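Local coordinates for protein succinate-semialdehyde dehydrogenase (Streptococcus pyogenes MGAS1882, PDB 4OGD) that catalyses the oxidation of succinic semialdehyde to succinate with NADP+ as the cofactor, at residues L29-L34 and A176-I181; K37-E42 and P144-G149; G331-D336 and F341-I346; T289-W292 and P298-T301; Y369-S372 and E376-E379. All coordinates share one frame; numbering follows the deposited sequence.

How the contacts relate
Contacts 1 and 2 share helix 22-41 and touch each other through the Glu177–Lys38 salt bridge and through Ser180, which packs on Trp39 and Phe146; their centres lie about 10 Å apart. Contact 2 is buried and aromatic, contact 1 only partly buried. The other three belong to a distant region, with centres more than 40 Å from contacts 1 and 2. Contact 4 lies at the surface and relies on polar bonds and water, yet its Trp292 packs on Ile335 of contact 3. Contacts 3 and 5, both partly buried, involve neighbouring strands of one sheet, but contact 3 is hydrated while contact 5 combines apolar packing with one carboxylate bond.

Contact 1: residues L29-L34 and A176-I181; sequences LERAHL and AEAGSI
Arg31 and Gly179 meet chiefly by van der Waals contact, the arginine side chain lying over the peptide that joins Ala178 to Gly179. Its aliphatic part arrives first, CD passing 3.8 Å from Ala178 O. Beyond it NE stands 3.6 Å from Gly179 CA, and NH1 reaches the methyl CB of Ala178 at 3.8 Å. One face of the guanidinium rests on this backbone, with Gly179 N 3.6 Å above the plane and displaced toward the rim. The chain runs extended as far as CD and bends at chi3 (66°), which lays the flat group along the loop. Ala32 adds a looser touch, its CB 4.4 Å from Gly179 O.

Hydrogen bonding plays a different part, since none joins the two segments. Arg31 NH2 bonds to Thr182 OG1, just past the loop, and this limits rotation of the guanidinium. Inside the loop Glu177 O is gripped twice by Ser180, by its N at 3.0 Å and by its OG at 2.8 Å, the hydroxyl lying in the carbonyl plane on a lone pair.

The backbone bond closes a type II beta turn from Glu177 to Ser180, with Gly179 at the third position and a positive phi of 108°, and the hydroxyl reinforces it. The turn lies in the loop from helix 161-173 to strand 181-183, an outermost strand of the Rossmann-type sheet, and helix 22-41 packs on it there.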
# COMPACT_ATOMS: atom_id res chain seq x y z
N LEU A 29 13.50 -19.93 1.49
CA LEU A 29 13.61 -18.56 0.98
C LEU A 29 14.57 -18.46 -0.20
O LEU A 29 14.29 -17.75 -1.17
CB LEU A 29 14.00 -17.58 2.08
CG LEU A 29 12.98 -17.40 3.21
CD1 LEU A 29 13.48 -16.37 4.21
CD2 LEU A 29 11.62 -16.98 2.66
N GLU A 30 15.68 -19.18 -0.13
CA GLU A 30 16.63 -19.15 -1.24
C GLU A 30 16.01 -19.75 -2.49
O GLU A 30 16.14 -19.19 -3.58
CB GLU A 30 17.94 -19.87 -0.87
CG GLU A 30 19.01 -19.78 -1.97
CD GLU A 30 19.54 -18.37 -2.21
OE1 GLU A 30 19.12 -17.39 -1.53
OE2 GLU A 30 20.41 -18.23 -3.09
N ARG A 31 15.32 -20.88 -2.34
CA ARG A 31 14.67 -21.52 -3.48
C ARG A 31 13.65 -20.58 -4.10
O ARG A 31 13.55 -20.48 -5.32
CB ARG A 31 13.98 -22.82 -3.06
CG ARG A 31 13.27 -23.54 -4.20
CD ARG A 31 12.61 -24.83 -3.73
NE ARG A 31 11.52 -24.58 -2.78
CZ ARG A 31 10.85 -25.55 -2.15
NH1 ARG A 31 11.17 -26.82 -2.36
NH2 ARG A 31 9.87 -25.25 -1.31
N ALA A 32 12.91 -19.88 -3.26
CA ALA A 32 11.89 -18.97 -3.74
C ALA A 32 12.52 -17.78 -4.47
O ALA A 32 12.02 -17.35 -5.52
CB ALA A 32 11.00 -18.50 -2.59
N HIS A 33 13.61 -17.25 -3.93
CA HIS A 33 14.31 -16.13 -4.55
C HIS A 33 14.86 -16.54 -5.92
O HIS A 33 14.75 -15.80 -6.90
CB HIS A 33 15.44 -15.63 -3.65
CG HIS A 33 16.26 -14.53 -4.26
ND1 HIS A 33 15.74 -13.28 -4.54
CD2 HIS A 33 17.56 -14.50 -4.64
CE1 HIS A 33 16.69 -12.53 -5.08
NE2 HIS A 33 17.80 -13.25 -5.15
N LEU A 34 15.45 -17.73 -5.98
CA LEU A 34 16.00 -18.21 -7.25
C LEU A 34 14.89 -18.40 -8.29
O LEU A 34 15.10 -18.15 -9.47
CB LEU A 34 16.80 -19.50 -7.05
CG LEU A 34 18.08 -19.34 -6.22
CD1 LEU A 34 18.78 -20.68 -6.04
CD2 LEU A 34 19.03 -18.33 -6.84
N ALA A 176 3.42 -27.01 -10.98
CA ALA A 176 4.16 -25.78 -10.71
C ALA A 176 5.52 -26.12 -10.13
O ALA A 176 5.66 -27.10 -9.40
CB ALA A 176 3.38 -24.89 -9.75
N GLU A 177 6.53 -25.32 -10.46
CA GLU A 177 7.87 -25.57 -9.96
C GLU A 177 7.90 -25.43 -8.44
O GLU A 177 7.19 -24.58 -7.89
CB GLU A 177 8.89 -24.63 -10.60
CG GLU A 177 10.31 -24.88 -10.12
CD GLU A 177 11.37 -24.24 -10.98
OE1 GLU A 177 11.07 -23.88 -12.14
OE2 GLU A 177 12.52 -24.12 -10.49
N ALA A 178 8.66 -26.29 -7.78
CA ALA A 178 8.88 -26.18 -6.35
C ALA A 178 9.30 -24.76 -5.99
O ALA A 178 10.23 -24.20 -6.60
CB ALA A 178 9.92 -27.19 -5.88
N GLY A 179 8.62 -24.18 -5.01
CA GLY A 179 8.90 -22.82 -4.61
C GLY A 179 7.80 -21.85 -5.03
O GLY A 179 7.76 -20.72 -4.55
N SER A 180 6.93 -22.28 -5.94
CA SER A 180 5.82 -21.41 -6.37
C SER A 180 4.98 -20.98 -5.15
O SER A 180 4.62 -19.81 -5.00
CB SER A 180 4.94 -22.11 -7.42
OG SER A 180 5.66 -22.30 -8.63
N ILE A 181 4.68 -21.94 -4.29
CA ILE A 181 4.20 -21.63 -2.95
C ILE A 181 4.75 -22.67 -1.99
O ILE A 181 4.82 -23.86 -2.31
CB ILE A 181 2.64 -21.52 -2.88
CG1 ILE A 181 2.21 -20.96 -1.52
CG2 ILE A 181 1.97 -22.86 -3.17
CD1 ILE A 181 0.75 -20.54 -1.47

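Contact 2: residues K37-E42 and P144-G149; sequences KKWRKE and PNFIVG
Trp39 bears on two residues at the end of helix 136-148, and these make the tight side of the contact. The edge of its six-membered ring faces Gly149: CE3 is 3.5 Å from Gly149 O, which lies near the indole plane, and 3.6 Å from Gly149 CA. Farther round the same ring, CH2 comes within 3.7 Å of Phe146 CE1. The two rings are inclined at 73° with centroids 5.7 Å apart, an oblique meeting. Phe146 gets there because its CG is anti to the backbone N (chi1 -180°), which sends the ring out from the helix, roughly across its axis, to the indole.

Gly149, with positive phi, is the C-prime residue of a Schellman motif. The indole edge thus meets the very residue that ends the helix. Arg48 makes a cation-pi contact with Trp39.

The other side is looser. There a water lies between Trp39 O, at 3.0 Å, and Val148 O, at 3.5 Å, and both bonds are weak. Lys37 and Lys38 are engaged off the contact, each in a salt bridge, with Glu408 of the second subunit and with Glu177 respectively.

With no direct hydrogen bond across it, the contact rests on aromatic surface packed against a ring and a glycine backbone. The C-H at CE3, directed at Gly149 O, probably adds a mild electrostatic attraction.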
# COMPACT_ATOMS: atom_id res chain seq x y z
N LYS A 37 14.00 -15.07 -9.68
CA LYS A 37 15.00 -14.66 -10.66
C LYS A 37 14.87 -15.42 -11.98
O LYS A 37 15.02 -14.84 -13.06
CB LYS A 37 16.42 -14.84 -10.10
CG LYS A 37 16.81 -13.85 -9.01
CD LYS A 37 17.02 -12.44 -9.57
CE LYS A 37 17.66 -11.52 -8.54
NZ LYS A 37 17.97 -10.15 -9.12
N LYS A 38 14.59 -16.71 -11.89
CA LYS A 38 14.36 -17.53 -13.08
C LYS A 38 13.19 -17.00 -13.92
O LYS A 38 13.28 -16.91 -15.14
CB LYS A 38 14.13 -19.00 -12.69
CG LYS A 38 13.68 -19.89 -13.85
CD LYS A 38 13.57 -21.34 -13.41
CE LYS A 38 13.04 -22.22 -14.53
NZ LYS A 38 13.11 -23.65 -14.12
N TRP A 39 12.10 -16.66 -13.25
CA TRP A 39 10.92 -16.18 -13.95
C TRP A 39 11.11 -14.77 -14.51
O TRP A 39 10.42 -14.37 -15.44
CB TRP A 39 9.71 -16.23 -13.02
CG TRP A 39 9.16 -17.61 -12.79
CD1 TRP A 39 9.40 -18.74 -13.53
CD2 TRP A 39 8.27 -18.01 -11.73
NE1 TRP A 39 8.70 -19.81 -13.00
CE2 TRP A 39 8.00 -19.38 -11.90
CE3 TRP A 39 7.67 -17.33 -10.66
CZ2 TRP A 39 7.16 -20.10 -11.04
CZ3 TRP A 39 6.84 -18.03 -9.81
CH2 TRP A 39 6.59 -19.40 -10.00
N ARG A 40 12.06 -14.02 -13.94
CA ARG A 40 12.43 -12.72 -14.51
C ARG A 40 13.33 -12.87 -15.73
O ARG A 40 13.21 -12.11 -16.70
CB ARG A 40 13.14 -11.85 -13.47
CG ARG A 40 12.21 -11.07 -12.56
CD ARG A 40 11.31 -10.12 -13.35
NE ARG A 40 12.04 -9.01 -13.94
CZ ARG A 40 12.12 -7.80 -13.40
NH1 ARG A 40 11.50 -7.54 -12.26
NH2 ARG A 40 12.80 -6.84 -14.02
N LYS A 41 14.22 -13.85 -15.69
CA LYS A 41 15.21 -14.08 -16.74
C LYS A 41 14.65 -14.83 -17.95
O LYS A 41 15.05 -14.57 -19.09
CB LYS A 41 16.40 -14.86 -16.19
CG LYS A 41 17.51 -15.08 -17.21
CD LYS A 41 18.64 -15.92 -16.64
CE LYS A 41 19.79 -16.01 -17.63
NZ LYS A 41 20.96 -16.72 -17.06
N GLU A 42 13.76 -15.78 -17.69
CA GLU A 42 13.15 -16.60 -18.74
C GLU A 42 11.64 -16.43 -18.71
O GLU A 42 11.05 -16.31 -17.63
CB GLU A 42 13.50 -18.07 -18.51
CG GLU A 42 14.98 -18.35 -18.26
CD GLU A 42 15.26 -19.78 -17.82
OE1 GLU A 42 14.30 -20.54 -17.63
OE2 GLU A 42 16.45 -20.13 -17.66
N PRO A 144 -3.06 -14.36 -8.20
CA PRO A 144 -2.44 -13.23 -8.92
C PRO A 144 -0.92 -13.16 -8.79
O PRO A 144 -0.23 -12.82 -9.76
CB PRO A 144 -3.10 -12.00 -8.28
CG PRO A 144 -3.50 -12.47 -6.91
CD PRO A 144 -3.94 -13.89 -7.11
N ASN A 145 -0.38 -13.47 -7.62
CA ASN A 145 1.07 -13.43 -7.48
C ASN A 145 1.79 -14.49 -8.31
O ASN A 145 2.85 -14.23 -8.87
CB ASN A 145 1.47 -13.47 -6.00
CG ASN A 145 1.24 -12.13 -5.31
OD1 ASN A 145 1.95 -11.16 -5.57
ND2 ASN A 145 0.24 -12.07 -4.43
N PHE A 146 1.20 -15.67 -8.40
CA PHE A 146 1.78 -16.73 -9.21
C PHE A 146 1.82 -16.30 -10.67
O PHE A 146 2.83 -16.49 -11.37
CB PHE A 146 0.96 -18.00 -9.03
CG PHE A 146 1.46 -19.18 -9.82
CD1 PHE A 146 2.74 -19.68 -9.62
CD2 PHE A 146 0.63 -19.82 -10.74
CE1 PHE A 146 3.20 -20.77 -10.33
CE2 PHE A 146 1.08 -20.91 -11.46
CZ PHE A 146 2.37 -21.39 -11.26
N ILE A 147 0.73 -15.71 -11.15
CA ILE A 147 0.67 -15.22 -12.52
C ILE A 147 1.76 -14.17 -12.84
O ILE A 147 2.46 -14.29 -13.85
CB ILE A 147 -0.74 -14.71 -12.89
CG1 ILE A 147 -1.72 -15.89 -12.97
CG2 ILE A 147 -0.71 -13.94 -14.20
CD1 ILE A 147 -1.30 -16.96 -13.99
N VAL A 148 1.92 -13.15 -12.00
CA VAL A 148 2.94 -12.14 -12.27
C VAL A 148 4.36 -12.69 -12.12
O VAL A 148 5.31 -12.22 -12.76
CB VAL A 148 2.77 -10.84 -11.44
CG1 VAL A 148 3.28 -11.03 -10.03
CG2 VAL A 148 3.53 -9.69 -12.10
N GLY A 149 4.51 -13.73 -11.29
CA GLY A 149 5.81 -14.33 -11.07
C GLY A 149 6.46 -14.01 -9.73
O GLY A 149 7.68 -13.98 -9.64
O HOH W 1 8.55 -12.46 -13.99

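Contact 3: residues G331-D336 and F341-I346; sequences GGEAID and FVMPTI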
# COMPACT_ATOMS: atom_id res chain seq x y z
N GLY A 331 -31.92 -16.99 22.67
CA GLY A 331 -30.80 -17.90 22.76
C GLY A 331 -29.93 -17.67 23.98
O GLY A 331 -30.44 -17.42 25.08
N GLY A 332 -28.62 -17.76 23.79
CA GLY A 332 -27.68 -17.54 24.87
C GLY A 332 -27.60 -18.70 25.85
O GLY A 332 -26.98 -18.58 26.90
N GLU A 333 -28.23 -19.82 25.51
CA GLU A 333 -28.20 -21.00 26.36
C GLU A 333 -27.12 -21.95 25.90
O GLU A 333 -26.85 -22.05 24.70
CB GLU A 333 -29.54 -21.73 26.31
CG GLU A 333 -30.76 -20.85 26.47
CD GLU A 333 -32.02 -21.55 26.01
OE1 GLU A 333 -32.74 -20.99 25.16
OE2 GLU A 333 -32.28 -22.68 26.49
N ALA A 334 -26.52 -22.67 26.84
CA ALA A 334 -25.41 -23.56 26.53
C ALA A 334 -25.83 -24.76 25.69
O ALA A 334 -26.93 -25.30 25.86
CB ALA A 334 -24.75 -24.03 27.80
N ILE A 335 -24.96 -25.17 24.78
CA ILE A 335 -25.12 -26.44 24.07
C ILE A 335 -24.22 -27.47 24.72
O ILE A 335 -23.00 -27.30 24.78
CB ILE A 335 -24.80 -26.31 22.56
CG1 ILE A 335 -25.91 -25.52 21.86
CG2 ILE A 335 -24.65 -27.69 21.92
CD1 ILE A 335 -25.56 -25.09 20.43
N ASP A 336 -24.82 -28.54 25.24
CA ASP A 336 -24.06 -29.56 25.94
C ASP A 336 -23.51 -30.58 24.95
O ASP A 336 -24.19 -31.54 24.59
CB ASP A 336 -24.94 -30.24 26.99
CG ASP A 336 -24.26 -31.39 27.69
OD1 ASP A 336 -23.01 -31.37 27.82
OD2 ASP A 336 -24.97 -32.33 28.11
N PHE A 341 -19.58 -25.76 20.21
CA PHE A 341 -20.84 -25.17 19.78
C PHE A 341 -21.30 -23.94 20.58
O PHE A 341 -21.22 -23.92 21.81
CB PHE A 341 -21.95 -26.22 19.79
CG PHE A 341 -21.85 -27.23 18.69
CD1 PHE A 341 -22.29 -26.93 17.41
CD2 PHE A 341 -21.30 -28.49 18.92
CE1 PHE A 341 -22.20 -27.85 16.39
CE2 PHE A 341 -21.20 -29.42 17.90
CZ PHE A 341 -21.66 -29.10 16.63
N VAL A 342 -21.80 -22.94 19.85
CA VAL A 342 -22.47 -21.79 20.44
C VAL A 342 -23.82 -21.67 19.74
O VAL A 342 -23.89 -21.69 18.51
CB VAL A 342 -21.64 -20.49 20.23
CG1 VAL A 342 -22.41 -19.25 20.70
CG2 VAL A 342 -20.30 -20.60 20.95
N MET A 343 -24.91 -21.58 20.50
CA MET A 343 -26.22 -21.48 19.85
C MET A 343 -26.44 -20.07 19.31
O MET A 343 -25.89 -19.11 19.84
CB MET A 343 -27.36 -21.89 20.79
CG MET A 343 -27.94 -20.78 21.64
SD MET A 343 -29.42 -21.34 22.52
CE MET A 343 -30.67 -21.16 21.26
N PRO A 344 -27.22 -19.96 18.22
CA PRO A 344 -27.58 -18.64 17.69
C PRO A 344 -28.20 -17.80 18.79
O PRO A 344 -29.09 -18.26 19.50
CB PRO A 344 -28.60 -18.97 16.61
CG PRO A 344 -28.24 -20.36 16.18
CD PRO A 344 -27.83 -21.05 17.44
N THR A 345 -27.70 -16.58 18.95
CA THR A 345 -28.08 -15.74 20.07
C THR A 345 -28.34 -14.35 19.51
O THR A 345 -27.63 -13.91 18.61
CB THR A 345 -26.93 -15.69 21.09
OG1 THR A 345 -26.65 -17.02 21.57
CG2 THR A 345 -27.27 -14.79 22.28
N ILE A 346 -29.38 -13.68 20.01
CA ILE A 346 -29.69 -12.33 19.54
C ILE A 346 -29.66 -11.38 20.72
O ILE A 346 -30.27 -11.65 21.76
CB ILE A 346 -31.07 -12.25 18.87
CG1 ILE A 346 -31.15 -13.23 17.70
CG2 ILE A 346 -31.36 -10.82 18.40
CD1 ILE A 346 -32.53 -13.39 17.09
O HOH W 2 -24.54 -21.29 23.37
O HOH W 3 -20.96 -27.38 22.95
O HOH W 4 -22.80 -23.33 24.01
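Phe341 packs its CB 3.7 Å from Ile335 CG2. Its CG lies beside the backbone N (chi1 -73°), and the ring therefore leads away from Ile335 and meets His337 edge-to-face. Between the two backbones a water takes the place of a direct bond: it accepts from Ile335 N at 2.9 Å and donates to Phe341 O at 2.8 Å. Val342 turns its side chain the other way, so that only its backbone lies close to Ile335 CD1.

Met343 carries the middle of the contact. Its N gives a bond of 2.9 Å to another water, which in turn donates to Glu333 O. CB receives Ile335 CD1; CG then lies between the backbone N and the carbonyl carbon (chi1 89°), and the chain bends at chi3 (-82°). SD thereby comes beside the Glu333 backbone and takes a weak bond from Glu333 N at 3.6 Å, while CE closes on Gly331 CA at 3.6 Å. Pro344 carries the chain onward, its O near Gly331 CA. At Thr345, OG1 gives its proton to Met343 O at 2.8 Å, approaching from above the carbonyl plane, and accepts a weak bond from Gly332 N at 3.1 Å.

The segments are the two arms, partly spaced by water, of the connection between strand 327-330 and its antiparallel neighbour 345-348. Helix 276-288 meets Pro344 and Ile346, helix 308-323 meets Val342 and Thr345, and on the far side of strand 345-348 runs the parallel strand 365-371.

Contact 4: residues T289-W292 and P298-T301; sequences TAKW and PETT
Lys291 and Thr301 are held together by two bonds that grip both backbone polar atoms of the lysine: Thr301 N gives a bond of 2.8 Å to Lys291 O, in the carbonyl plane and fairly straight at 157°, and Lys291 N gives one of 3.0 Å to Thr301 OG1, at 152°. In the second bond a side-chain hydroxyl stands where a strand pair would offer a carbonyl. Thr301 OG1 is brought there by a chi1 of 59°, which sets it between its own backbone N and carbonyl carbon. The same hydroxyl meets a water that donates to Thr289 O, so the link reaches two residues back along the chain.

Both segments belong to the long loop between helices 276-288 and 308-323, and the paired bonds draw its two arms together near the surface. Thr301 O receives a bond from Tyr252 OH of helix 244-256, which ties this loop to the body of the fold.

The Lys291 side chain leaves with CG anti to the backbone N and runs obliquely across the second arm. Its CB lies 3.6 Å from Thr301 OG1 and its CD 3.8 Å from Glu299 O. With the chain bent at chi4, NZ stays 4.1 Å from Glu299 OE1, beyond a salt bridge. A water fills the step, donating to Glu299 OE1 at 2.7 Å and accepting a weak bond from Lys291 NZ at 3.3 Å. On the inner side the methyl CG2 of Thr300 packs 3.5 Å from Lys291 O, while its hydroxyl is bonded to Asp294 O.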
# COMPACT_ATOMS: atom_id res chain seq x y z
N THR A 289 -34.55 -21.70 13.38
CA THR A 289 -34.48 -22.77 12.39
C THR A 289 -33.14 -23.48 12.36
O THR A 289 -33.00 -24.52 11.73
CB THR A 289 -34.81 -22.27 10.97
OG1 THR A 289 -33.77 -21.41 10.49
CG2 THR A 289 -36.13 -21.53 10.96
N ALA A 290 -32.15 -22.92 13.06
CA ALA A 290 -30.81 -23.49 13.08
C ALA A 290 -30.77 -24.91 13.62
O ALA A 290 -31.38 -25.22 14.65
CB ALA A 290 -29.86 -22.61 13.87
N LYS A 291 -30.03 -25.78 12.93
CA LYS A 291 -29.82 -27.14 13.40
C LYS A 291 -28.33 -27.38 13.55
O LYS A 291 -27.63 -27.59 12.56
CB LYS A 291 -30.42 -28.14 12.42
CG LYS A 291 -30.31 -29.58 12.88
CD LYS A 291 -31.28 -30.49 12.13
CE LYS A 291 -31.24 -31.90 12.70
NZ LYS A 291 -29.84 -32.40 12.75
N TRP A 292 -27.84 -27.34 14.79
CA TRP A 292 -26.43 -27.60 15.02
C TRP A 292 -26.14 -29.08 15.08
O TRP A 292 -27.02 -29.89 15.38
CB TRP A 292 -25.91 -26.90 16.28
CG TRP A 292 -26.74 -27.12 17.50
CD1 TRP A 292 -26.63 -28.14 18.39
CD2 TRP A 292 -27.81 -26.29 17.96
NE1 TRP A 292 -27.58 -28.00 19.39
CE2 TRP A 292 -28.31 -26.87 19.14
CE3 TRP A 292 -28.39 -25.10 17.48
CZ2 TRP A 292 -29.37 -26.30 19.86
CZ3 TRP A 292 -29.45 -24.54 18.20
CH2 TRP A 292 -29.92 -25.15 19.37
N PRO A 298 -25.33 -33.55 5.89
CA PRO A 298 -26.05 -32.58 5.05
C PRO A 298 -27.24 -31.90 5.74
O PRO A 298 -27.65 -30.83 5.31
CB PRO A 298 -26.53 -33.44 3.87
CG PRO A 298 -26.52 -34.85 4.38
CD PRO A 298 -25.34 -34.90 5.31
N GLU A 299 -27.77 -32.51 6.80
CA GLU A 299 -28.89 -31.93 7.54
C GLU A 299 -28.45 -30.79 8.46
O GLU A 299 -29.27 -29.99 8.91
CB GLU A 299 -29.60 -33.00 8.38
CG GLU A 299 -30.34 -34.06 7.59
CD GLU A 299 -31.00 -35.11 8.50
OE1 GLU A 299 -30.98 -34.95 9.74
OE2 GLU A 299 -31.54 -36.10 7.96
N THR A 300 -27.15 -30.71 8.74
CA THR A 300 -26.63 -29.74 9.70
C THR A 300 -26.53 -28.35 9.09
O THR A 300 -25.97 -28.18 8.00
CB THR A 300 -25.27 -30.17 10.24
OG1 THR A 300 -25.39 -31.46 10.85
CG2 THR A 300 -24.75 -29.17 11.26
N THR A 301 -27.09 -27.36 9.78
CA THR A 301 -27.11 -26.00 9.25
C THR A 301 -26.43 -25.01 10.19
O THR A 301 -26.47 -23.80 9.97
CB THR A 301 -28.54 -25.54 8.89
OG1 THR A 301 -29.38 -25.59 10.05
CG2 THR A 301 -29.13 -26.43 7.81
O HOH W 5 -31.94 -25.21 9.54
O HOH W 6 -28.68 -35.12 11.20

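Contact 5: residues Y369-S372 and E376-E379; sequences YKVS and EAIE
Glu376 reaches back from its helix over Val371 to the backbone of Ser372, and each step of its side chain finds a partner. CB is the loosest, 4.1 Å from Val371 CB. With CG anti to the backbone N (chi1 -174°), the chain is directed along the valine: CG lies 3.8 Å from Val371 CB and 3.9 Å from Val371 CG1, and the two side chains run alongside one another, pointing opposite ways. CD follows, 3.9 Å from Ser372 N. At the tip OE1 accepts the hydrogen bond of the contact from Ser372 N, at 2.8 Å and 156°, the donor arriving nearly along the C-O axis. The same oxygen is close to Val371 CA, at 3.4 Å, and to Ser372 CB, at 3.6 Å. Methylenes thus meet apolar carbon and the carboxylate meets an N-H, just where the chain leaves the strand.

Deeper in, Val371 CG2 packs 3.9 Å from Ala377 CB, and both residues also rest on Ile270 of strand 268-272. Val371 keeps its place through backbone bonds to Val271 of that neighbouring strand. Ser373 OG, just ahead of the helix, bonds to Glu376 N, so the residue that reaches back is itself held at its own backbone.

Such a tight strand-to-helix turn is the opening half of a beta-alpha-beta crossover. From strand 365-371 the chain runs through helix 374-382 and returns in strand 391-393, a parallel member of the same mixed sheet.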
# COMPACT_ATOMS: atom_id res chain seq x y z
N TYR A 369 -29.72 -2.96 16.27
CA TYR A 369 -29.56 -1.55 16.62
C TYR A 369 -30.78 -0.78 16.15
O TYR A 369 -31.02 -0.69 14.94
CB TYR A 369 -28.32 -0.96 15.92
CG TYR A 369 -26.98 -1.43 16.45
CD1 TYR A 369 -26.08 -0.53 16.99
CD2 TYR A 369 -26.61 -2.77 16.39
CE1 TYR A 369 -24.85 -0.94 17.47
CE2 TYR A 369 -25.38 -3.20 16.87
CZ TYR A 369 -24.50 -2.28 17.41
OH TYR A 369 -23.26 -2.68 17.87
N LYS A 370 -31.55 -0.21 17.08
CA LYS A 370 -32.73 0.56 16.69
C LYS A 370 -32.36 2.02 16.44
O LYS A 370 -31.64 2.63 17.23
CB LYS A 370 -33.82 0.48 17.76
CG LYS A 370 -35.13 1.14 17.34
CD LYS A 370 -36.19 1.05 18.45
CE LYS A 370 -35.88 2.01 19.59
NZ LYS A 370 -36.30 3.41 19.27
N VAL A 371 -32.83 2.57 15.32
CA VAL A 371 -32.61 4.00 15.03
C VAL A 371 -33.92 4.71 14.69
O VAL A 371 -34.94 4.07 14.40
CB VAL A 371 -31.56 4.21 13.92
CG1 VAL A 371 -30.24 3.61 14.34
CG2 VAL A 371 -32.02 3.61 12.59
N SER A 372 -33.90 6.04 14.71
CA SER A 372 -35.12 6.82 14.53
C SER A 372 -35.34 7.36 13.13
O SER A 372 -36.40 7.92 12.82
CB SER A 372 -35.19 7.97 15.55
OG SER A 372 -35.45 7.47 16.84
N GLU A 376 -29.98 8.76 10.93
CA GLU A 376 -29.35 8.12 12.07
C GLU A 376 -28.81 6.73 11.71
O GLU A 376 -27.77 6.32 12.22
CB GLU A 376 -30.31 8.04 13.26
CG GLU A 376 -29.67 7.50 14.52
CD GLU A 376 -30.52 7.76 15.74
OE1 GLU A 376 -31.64 7.21 15.82
OE2 GLU A 376 -30.08 8.55 16.61
N ALA A 377 -29.51 6.02 10.83
CA ALA A 377 -29.04 4.71 10.37
C ALA A 377 -27.64 4.82 9.80
O ALA A 377 -26.77 4.00 10.09
CB ALA A 377 -29.99 4.13 9.33
N ILE A 378 -27.43 5.86 8.99
CA ILE A 378 -26.13 6.11 8.37
C ILE A 378 -25.09 6.52 9.40
O ILE A 378 -23.97 6.00 9.41
CB ILE A 378 -26.25 7.19 7.27
CG1 ILE A 378 -27.10 6.66 6.11
CG2 ILE A 378 -24.87 7.64 6.78
CD1 ILE A 378 -27.68 7.74 5.23
N GLU A 379 -25.46 7.43 10.30
CA GLU A 379 -24.60 7.84 11.41
C GLU A 379 -24.12 6.65 12.25
O GLU A 379 -22.93 6.52 12.54
CB GLU A 379 -25.35 8.83 12.30
CG GLU A 379 -24.53 9.40 13.46
CD GLU A 379 -23.56 10.47 13.01
OE1 GLU A 379 -23.82 11.10 11.96
OE2 GLU A 379 -22.55 10.70 13.70